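Local structure of epidermin leader peptide processing serine protease EpiP (3QFH) at residues V44-P49 / K149-L154; P162-D167 / M202-G207; A276-D281 / M333-I338. The protein is a subtilisin-like serine endopeptidase that probably cleaves the leader peptide from the precursor of the lantibiotic epidermin. All coordinates share one frame; numbering follows the deposited sequence.

Contact 1 of 3, residues V44-P49 / K149-L154; sequences VVYNIP and KNLVPL
Propeptide and subtilase domain meet here, where Y46 on strand 43-48, in the sheet built mainly by the propeptide, reaches L151 and P153, just past the edge strand 149-150 of the catalytic sheet. Y46 reaches across from the outermost strand of its sheet; its CA is 7.5 Å from that of P153. With CG roughly anti to the backbone N (chi1 -150°), the side chain sets out beside the other segment, and the end of the ring comes nearer. Y46 OH donates to L151 O at 2.7 Å, lying in the carbonyl plane on a lone pair, with a C=O...OH angle of 134°. The acceptor also sits at the ring edge, near the plane of the phenol. Beside this bond L151 CB approaches Y46 OH to 3.6 Å. P153 and Y46 cross at about a right angle, the compact, rigid apolar proline lying by CD1 and CE1, oblique to the phenol plane, with Y46 CE1 to P153 CD at 4.0 Å. Next to L151 in the chain, N150 OD1 accepts from V152 N at 2.9 Å, an Asx turn. The propeptide strand carries a classic beta bulge, V45 and Y46 both pairing with the single residue Q55. K218, in a cation-pi contact, and W215 also lie against the phenol. In subtilisin-propeptide complexes the propeptide's sheet likewise packs on surface helices of the catalytic domain; here helix 213-225 is one of them.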
loop_
_atom_site.group_PDB
_atom_site.type_symbol
_atom_site.label_atom_id
_atom_site.label_comp_id
_atom_site.label_asym_id
_atom_site.label_seq_id
_atom_site.Cartn_x
_atom_site.Cartn_y
_atom_site.Cartn_z
ATOM N N VAL A 44 0.428 6.268 27.096
ATOM C CA VAL A 44 0.060 6.269 25.683
ATOM C C VAL A 44 1.315 6.274 24.813
ATOM O O VAL A 44 2.073 7.228 24.834
ATOM C CB VAL A 44 -0.794 7.501 25.343
ATOM C CG1 VAL A 44 -1.117 7.546 23.852
ATOM C CG2 VAL A 44 -2.072 7.503 26.160
ATOM N N VAL A 45 1.547 5.209 24.058
ATOM C CA VAL A 45 2.754 5.119 23.208
ATOM C C VAL A 45 2.513 5.439 21.697
ATOM O O VAL A 45 3.445 5.480 20.904
ATOM C CB VAL A 45 3.446 3.737 23.375
ATOM C CG1 VAL A 45 3.969 3.560 24.826
ATOM C CG2 VAL A 45 2.508 2.620 23.010
ATOM N N TYR A 46 1.255 5.630 21.312
ATOM C CA TYR A 46 0.909 5.993 19.932
ATOM C C TYR A 46 -0.507 6.542 19.979
ATOM O O TYR A 46 -1.311 6.112 20.801
ATOM C CB TYR A 46 0.987 4.796 18.994
ATOM C CG TYR A 46 1.363 5.174 17.576
ATOM C CD1 TYR A 46 2.678 5.534 17.271
ATOM C CD2 TYR A 46 0.434 5.144 16.536
ATOM C CE1 TYR A 46 3.055 5.873 15.988
ATOM C CE2 TYR A 46 0.814 5.486 15.220
ATOM C CZ TYR A 46 2.124 5.844 14.958
ATOM O OH TYR A 46 2.536 6.182 13.681
ATOM N N ASN A 47 -0.818 7.488 19.114
ATOM C CA ASN A 47 -2.137 8.094 19.143
ATOM C C ASN A 47 -2.468 8.700 17.804
ATOM O O ASN A 47 -1.600 9.269 17.169
ATOM C CB ASN A 47 -2.199 9.161 20.243
ATOM C CG ASN A 47 -3.616 9.700 20.475
ATOM O OD1 ASN A 47 -4.616 9.029 20.214
ATOM N ND2 ASN A 47 -3.695 10.914 20.988
ATOM N N ILE A 48 -3.721 8.516 17.372
ATOM C CA ILE A 48 -4.238 9.057 16.126
ATOM C C ILE A 48 -5.559 9.781 16.475
ATOM O O ILE A 48 -6.633 9.180 16.406
ATOM C CB ILE A 48 -4.542 7.947 15.092
ATOM C CG1 ILE A 48 -3.404 6.919 15.015
ATOM C CG2 ILE A 48 -4.804 8.579 13.726
ATOM C CD1 ILE A 48 -3.633 5.802 13.994
ATOM N N PRO A 49 -5.476 11.054 16.887
ATOM C CA PRO A 49 -6.673 11.806 17.313
ATOM C C PRO A 49 -7.836 11.767 16.312
ATOM O O PRO A 49 -8.971 11.563 16.716
ATOM C CB PRO A 49 -6.147 13.238 17.498
ATOM C CG PRO A 49 -4.717 13.058 17.839
ATOM C CD PRO A 49 -4.247 11.850 17.045
ATOM N N LYS A 149 7.327 11.902 5.475
ATOM C CA LYS A 149 7.388 11.801 6.926
ATOM C C LYS A 149 7.583 10.392 7.474
ATOM O O LYS A 149 7.223 9.401 6.848
ATOM C CB LYS A 149 6.125 12.405 7.525
ATOM C CG LYS A 149 5.931 13.866 7.151
ATOM C CD LYS A 149 4.623 14.411 7.677
ATOM C CE LYS A 149 4.414 15.888 7.259
ATOM N NZ LYS A 149 4.347 16.120 5.768
ATOM N N ASN A 150 8.170 10.332 8.665
ATOM C CA ASN A 150 8.389 9.083 9.381
ATOM C C ASN A 150 7.294 8.879 10.414
ATOM O O ASN A 150 7.118 9.722 11.261
ATOM C CB ASN A 150 9.725 9.139 10.123
ATOM C CG ASN A 150 9.994 7.893 10.958
ATOM O OD1 ASN A 150 9.509 6.813 10.662
ATOM N ND2 ASN A 150 10.798 8.048 11.989
ATOM N N LEU A 151 6.599 7.747 10.365
ATOM C CA LEU A 151 5.546 7.434 11.356
ATOM C C LEU A 151 6.008 6.391 12.388
ATOM O O LEU A 151 5.249 6.032 13.294
ATOM C CB LEU A 151 4.250 6.970 10.659
ATOM C CG LEU A 151 3.388 8.081 10.039
ATOM C CD1 LEU A 151 2.836 9.016 11.121
ATOM C CD2 LEU A 151 4.149 8.894 8.978
ATOM N N VAL A 152 7.237 5.895 12.243
ATOM C CA VAL A 152 7.780 4.921 13.186
ATOM C C VAL A 152 8.107 5.680 14.481
ATOM O O VAL A 152 8.817 6.694 14.452
ATOM C CB VAL A 152 9.025 4.221 12.633
ATOM C CG1 VAL A 152 9.569 3.226 13.648
ATOM C CG2 VAL A 152 8.708 3.535 11.297
ATOM N N PRO A 153 7.554 5.224 15.618
ATOM C CA PRO A 153 7.777 5.971 16.858
ATOM C C PRO A 153 9.150 5.748 17.480
ATOM O O PRO A 153 9.885 4.876 17.056
ATOM C CB PRO A 153 6.672 5.446 17.788
ATOM C CG PRO A 153 6.447 4.039 17.330
ATOM C CD PRO A 153 6.652 4.077 15.816
ATOM N N LEU A 154 9.488 6.581 18.459
ATOM C CA LEU A 154 10.720 6.427 19.214
ATOM C C LEU A 154 10.749 4.993 19.739
ATOM O O LEU A 154 9.752 4.487 20.282
ATOM C CB LEU A 154 10.776 7.446 20.358
ATOM C CG LEU A 154 11.932 7.377 21.366
ATOM C CD1 LEU A 154 13.287 7.568 20.708
ATOM C CD2 LEU A 154 11.737 8.412 22.481
#

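Contact 2 of 3, residues P162-D167 / M202-G207; sequences PEETGD and MYRVFG
A buried, two-pronged salt bridge joins E164, in the loop between strand 149-150 and helix 177-186, to R204 at the end of strand 200-204 in the parallel sheet of the subtilisin-like fold. The charged pairing comes first. The two side chains approach from opposite directions, and the guanidinium meets the carboxylate end-on, each terminal nitrogen taking one oxygen. R204 NH1 donates to E164 OE1 at 2.9 Å with an N-H...O angle of 165°, and R204 NH2 donates to E164 OE2 at 3.0 Å, where it uses the syn lone pair. Both oxygens lie close to the guanidinium plane, but the carboxylate is turned 35° against it, which leaves NH1 somewhat out of the carboxylate plane. Arginine suits the place because its flat end carries several N-H groups, enough to bind two oxygens and still serve others; its chain, extended at first with CG anti to the backbone N and then bent at chi3 (72°), carries that end across to the loop. R174 makes a long, weak ion pair with E164 OE1 and lies close to R204, so the carboxylate probably offsets charge from two arginines.

Hydrogen bonds to the backbone come next: R204 NH1 also gives one to F206 O at 2.9 Å, tying the arginine to the loop that follows its own strand. R204 NE bonds to the backbone oxygen of D170, which further fixes the rotation of the group. In the 162-167 loop, T165 OG1 accepts from D167 N in an ST turn, just after the glutamate.

Close packing makes up the rest. G207, without a side chain, lets the carboxylate come close: G207 CA is 3.1 Å from E164 OE1.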
loop_
_atom_site.group_PDB
_atom_site.type_symbol
_atom_site.label_atom_id
_atom_site.label_comp_id
_atom_site.label_asym_id
_atom_site.label_seq_id
_atom_site.Cartn_x
_atom_site.Cartn_y
_atom_site.Cartn_z
ATOM N N PRO A 162 15.984 0.573 19.675
ATOM C CA PRO A 162 16.414 1.854 20.248
ATOM C C PRO A 162 17.038 2.854 19.266
ATOM O O PRO A 162 17.114 4.040 19.576
ATOM C CB PRO A 162 17.400 1.438 21.356
ATOM C CG PRO A 162 17.879 0.109 20.969
ATOM C CD PRO A 162 16.761 -0.556 20.217
ATOM N N GLU A 163 17.475 2.377 18.104
ATOM C CA GLU A 163 18.006 3.250 17.043
ATOM C C GLU A 163 16.904 4.142 16.422
ATOM O O GLU A 163 17.199 5.170 15.814
ATOM C CB GLU A 163 18.710 2.436 15.938
ATOM C CG GLU A 163 17.871 1.309 15.306
ATOM C CD GLU A 163 17.608 0.135 16.269
ATOM O OE1 GLU A 163 17.095 -0.915 15.826
ATOM O OE2 GLU A 163 17.929 0.256 17.467
ATOM N N GLU A 164 15.642 3.747 16.568
ATOM C CA GLU A 164 14.537 4.560 16.062
ATOM C C GLU A 164 14.294 5.717 17.007
ATOM O O GLU A 164 13.782 5.541 18.112
ATOM C CB GLU A 164 13.270 3.727 15.900
ATOM C CG GLU A 164 13.311 2.780 14.718
ATOM C CD GLU A 164 13.351 3.497 13.349
ATOM O OE1 GLU A 164 13.717 2.832 12.356
ATOM O OE2 GLU A 164 13.026 4.709 13.253
ATOM N N THR A 165 14.635 6.907 16.543
ATOM C CA THR A 165 14.548 8.109 17.343
ATOM C C THR A 165 13.204 8.826 17.271
ATOM O O THR A 165 12.979 9.767 18.017
ATOM C CB THR A 165 15.592 9.107 16.857
ATOM O OG1 THR A 165 15.200 9.600 15.575
ATOM C CG2 THR A 165 16.976 8.440 16.747
ATOM N N GLY A 166 12.321 8.409 16.365
ATOM C CA GLY A 166 11.033 9.085 16.194
ATOM C C GLY A 166 11.167 10.388 15.425
ATOM O O GLY A 166 10.253 11.194 15.390
ATOM N N ASP A 167 12.320 10.590 14.797
ATOM C CA ASP A 167 12.580 11.784 14.005
ATOM C C ASP A 167 11.578 11.844 12.835
ATOM O O ASP A 167 11.523 10.929 12.033
ATOM C CB ASP A 167 14.026 11.719 13.508
ATOM C CG ASP A 167 14.419 12.889 12.639
ATOM O OD1 ASP A 167 13.546 13.666 12.189
ATOM O OD2 ASP A 167 15.633 13.020 12.395
ATOM N N MET A 202 7.026 9.920 0.629
ATOM C CA MET A 202 7.161 8.646 1.308
ATOM C C MET A 202 6.707 8.800 2.742
ATOM O O MET A 202 7.009 9.799 3.383
ATOM C CB MET A 202 8.613 8.158 1.232
ATOM C CG MET A 202 8.967 6.927 2.102
ATOM S SD MET A 202 8.054 5.431 1.715
ATOM C CE MET A 202 8.467 5.138 -0.015
ATOM N N TYR A 203 5.941 7.829 3.225
ATOM C CA TYR A 203 5.541 7.788 4.625
ATOM C C TYR A 203 6.094 6.495 5.176
ATOM O O TYR A 203 5.611 5.411 4.852
ATOM C CB TYR A 203 4.035 7.901 4.790
ATOM C CG TYR A 203 3.551 9.282 4.370
ATOM C CD1 TYR A 203 3.488 10.318 5.285
ATOM C CD2 TYR A 203 3.206 9.556 3.043
ATOM C CE1 TYR A 203 3.055 11.587 4.908
ATOM C CE2 TYR A 203 2.798 10.812 2.662
ATOM C CZ TYR A 203 2.725 11.824 3.605
ATOM O OH TYR A 203 2.297 13.073 3.253
ATOM N N ARG A 204 7.129 6.622 5.999
ATOM C CA ARG A 204 7.811 5.448 6.536
ATOM C C ARG A 204 7.108 4.865 7.756
ATOM O O ARG A 204 6.900 5.545 8.749
ATOM C CB ARG A 204 9.276 5.754 6.858
ATOM C CG ARG A 204 10.042 4.509 7.315
ATOM C CD ARG A 204 11.553 4.740 7.349
ATOM N NE ARG A 204 11.979 5.611 8.442
ATOM C CZ ARG A 204 12.386 5.189 9.641
ATOM N NH1 ARG A 204 12.401 3.904 9.944
ATOM N NH2 ARG A 204 12.768 6.068 10.555
ATOM N N VAL A 205 6.770 3.588 7.636
ATOM C CA VAL A 205 6.084 2.822 8.663
ATOM C C VAL A 205 6.858 1.551 9.056
ATOM O O VAL A 205 6.327 0.705 9.741
ATOM C CB VAL A 205 4.641 2.496 8.225
ATOM C CG1 VAL A 205 3.886 3.818 7.972
ATOM C CG2 VAL A 205 4.606 1.593 6.957
ATOM N N PHE A 206 8.106 1.428 8.605
ATOM C CA PHE A 206 8.960 0.319 9.004
ATOM C C PHE A 206 10.305 0.831 9.451
ATOM O O PHE A 206 10.870 1.746 8.839
ATOM C CB PHE A 206 9.255 -0.643 7.863
ATOM C CG PHE A 206 8.118 -1.540 7.482
ATOM C CD1 PHE A 206 7.988 -2.797 8.068
ATOM C CD2 PHE A 206 7.225 -1.168 6.486
ATOM C CE1 PHE A 206 6.956 -3.650 7.697
ATOM C CE2 PHE A 206 6.192 -2.020 6.105
ATOM C CZ PHE A 206 6.061 -3.263 6.714
ATOM N N GLY A 207 10.805 0.242 10.527
ATOM C CA GLY A 207 12.159 0.476 10.977
ATOM C C GLY A 207 12.937 -0.653 10.324
ATOM O O GLY A 207 12.985 -0.750 9.104
#

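Contact 3 of 3, residues A276-D281 / M333-I338; sequences AAAGND and MNYTDI
The phenol of Y335 meets the backbone at A278 and G279, directly after strand 273-277 of the parallel subtilisin-like sheet. This AAAGN sequence matches the subtilase segment whose asparagine, here N280, probably lines the oxyanion hole as in subtilisin. G279 N donates to Y335 OH at 3.1 Å with an N-H...O angle of 158°, and the amide nitrogen sits at the edge of the ring, near its plane. D305 OD2 is hydrogen-bonded to the same hydroxyl, which thus links this carboxylate to the G279 amide; G279 N also has a weak hydrogen bond to D305 OD2. Alongside, the methyl of A278 approaches obliquely, with A278 CB 3.8 Å from Y335 CE2. Alanine and glycine suit this buried loop, since their small size lets the tyrosine come right up to the main chain. CG stands anti to the backbone N of Y335 (chi1 177°), extending the phenol from its loop to the strand end.

In the next shell, V285, A308 and N330 pack round the tyrosine, while T315 of strand 314-319 touches it from the sheet. Beyond, A278 O accepts from T382 OG1 and N280 OD1 from T382 N, at the start of helix 382-400. At the centre of these layers, Y335 OH lies 3.3 Å from A278 CA.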
loop_
_atom_site.group_PDB
_atom_site.type_symbol
_atom_site.label_atom_id
_atom_site.label_comp_id
_atom_site.label_asym_id
_atom_site.label_seq_id
_atom_site.Cartn_x
_atom_site.Cartn_y
_atom_site.Cartn_z
ATOM N N ALA A 276 -4.506 -0.299 -2.921
ATOM C CA ALA A 276 -3.945 -1.319 -2.095
ATOM C C ALA A 276 -3.571 -2.555 -2.900
ATOM O O ALA A 276 -4.265 -2.939 -3.835
ATOM C CB ALA A 276 -4.971 -1.701 -1.019
ATOM N N ALA A 277 -2.488 -3.184 -2.496
ATOM C CA ALA A 277 -2.029 -4.406 -3.134
ATOM C C ALA A 277 -2.834 -5.595 -2.658
ATOM O O ALA A 277 -3.115 -5.728 -1.471
ATOM C CB ALA A 277 -0.556 -4.658 -2.812
ATOM N N ALA A 278 -3.183 -6.465 -3.593
ATOM C CA ALA A 278 -3.796 -7.717 -3.242
ATOM C C ALA A 278 -2.677 -8.503 -2.551
ATOM O O ALA A 278 -1.502 -8.153 -2.677
ATOM C CB ALA A 278 -4.273 -8.443 -4.474
ATOM N N GLY A 279 -3.039 -9.544 -1.810
ATOM C CA GLY A 279 -2.045 -10.354 -1.118
ATOM C C GLY A 279 -1.264 -11.179 -2.117
ATOM O O GLY A 279 -1.657 -11.290 -3.302
ATOM N N ASN A 280 -0.171 -11.768 -1.632
ATOM C CA ASN A 280 0.719 -12.560 -2.440
ATOM C C ASN A 280 0.716 -14.047 -2.082
ATOM O O ASN A 280 1.736 -14.688 -2.149
ATOM C CB ASN A 280 2.149 -12.010 -2.318
ATOM C CG ASN A 280 2.298 -10.632 -2.929
ATOM O OD1 ASN A 280 2.662 -10.506 -4.089
ATOM N ND2 ASN A 280 1.959 -9.602 -2.174
ATOM N N ASP A 281 -0.432 -14.601 -1.739
ATOM C CA ASP A 281 -0.498 -16.010 -1.343
ATOM C C ASP A 281 -1.268 -16.871 -2.309
ATOM O O ASP A 281 -1.561 -18.023 -2.018
ATOM C CB ASP A 281 -1.096 -16.092 0.048
ATOM C CG ASP A 281 -0.244 -15.378 1.063
ATOM O OD1 ASP A 281 0.941 -15.726 1.177
ATOM O OD2 ASP A 281 -0.745 -14.466 1.738
ATOM N N MET A 333 -13.969 -12.722 -6.585
ATOM C CA MET A 333 -15.094 -11.823 -6.840
ATOM C C MET A 333 -15.185 -10.869 -5.679
ATOM O O MET A 333 -14.881 -11.229 -4.536
ATOM C CB MET A 333 -16.435 -12.571 -6.983
ATOM C CG MET A 333 -16.787 -13.086 -8.390
ATOM S SD MET A 333 -16.994 -11.804 -9.676
ATOM C CE MET A 333 -17.799 -12.778 -10.944
ATOM N N ASN A 334 -15.597 -9.649 -5.987
ATOM C CA ASN A 334 -15.760 -8.590 -5.007
ATOM C C ASN A 334 -14.490 -8.282 -4.236
ATOM O O ASN A 334 -14.517 -7.986 -3.042
ATOM C CB ASN A 334 -16.925 -8.973 -4.099
ATOM C CG ASN A 334 -18.177 -9.243 -4.901
ATOM O OD1 ASN A 334 -18.551 -8.430 -5.741
ATOM N ND2 ASN A 334 -18.811 -10.387 -4.676
ATOM N N TYR A 335 -13.377 -8.345 -4.959
ATOM C CA TYR A 335 -12.059 -8.118 -4.397
ATOM C C TYR A 335 -11.201 -7.412 -5.431
ATOM O O TYR A 335 -11.021 -6.233 -5.347
ATOM C CB TYR A 335 -11.459 -9.463 -3.958
ATOM C CG TYR A 335 -10.046 -9.443 -3.408
ATOM C CD1 TYR A 335 -9.801 -9.094 -2.092
ATOM C CD2 TYR A 335 -8.964 -9.825 -4.195
ATOM C CE1 TYR A 335 -8.509 -9.106 -1.569
ATOM C CE2 TYR A 335 -7.668 -9.848 -3.684
ATOM C CZ TYR A 335 -7.451 -9.487 -2.363
ATOM O OH TYR A 335 -6.181 -9.510 -1.829
ATOM N N THR A 336 -10.699 -8.129 -6.419
ATOM C CA THR A 336 -9.855 -7.514 -7.445
ATOM C C THR A 336 -10.615 -6.466 -8.286
ATOM O O THR A 336 -11.677 -6.767 -8.834
ATOM C CB THR A 336 -9.321 -8.596 -8.388
ATOM O OG1 THR A 336 -8.659 -9.601 -7.615
ATOM C CG2 THR A 336 -8.361 -8.018 -9.411
ATOM N N ASP A 337 -10.058 -5.255 -8.378
ATOM C CA ASP A 337 -10.625 -4.176 -9.202
ATOM C C ASP A 337 -9.900 -3.994 -10.536
ATOM O O ASP A 337 -10.509 -3.570 -11.540
ATOM C CB ASP A 337 -10.557 -2.854 -8.431
ATOM C CG ASP A 337 -11.438 -2.865 -7.189
ATOM O OD1 ASP A 337 -12.633 -3.193 -7.318
ATOM O OD2 ASP A 337 -10.952 -2.552 -6.086
ATOM N N ILE A 338 -8.607 -4.321 -10.531
ATOM C CA ILE A 338 -7.736 -4.116 -11.654
ATOM C C ILE A 338 -6.449 -4.927 -11.459
ATOM O O ILE A 338 -6.132 -5.356 -10.367
ATOM C CB ILE A 338 -7.393 -2.602 -11.746
ATOM C CG1 ILE A 338 -6.677 -2.247 -13.046
ATOM C CG2 ILE A 338 -6.570 -2.179 -10.549
ATOM C CD1 ILE A 338 -6.650 -0.740 -13.332
#

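All three contacts reach the seven-stranded parallel sheet of the catalytic domain. Contacts 1 and 2 share neighbouring strands, 149-150 and 200-204, and touch directly: K149 O and R204 N are 2.9 Å apart, probably hydrogen-bonded, so the propeptide interface and the buried salt bridge adjoin at one edge of the sheet, their centres 10 Å apart. Contact 3 lies on the opposite side of the chain's centre, with its centre 28 Å from each of the others and its nearest atoms about 17 Å from contact 1 and about 11 Å from contact 2. A probable Ser-His-Asp triad of S383, H177 and D130 has R204 of contact 2 nearby without contact, while T382, bonded to contact 3, directly precedes S383.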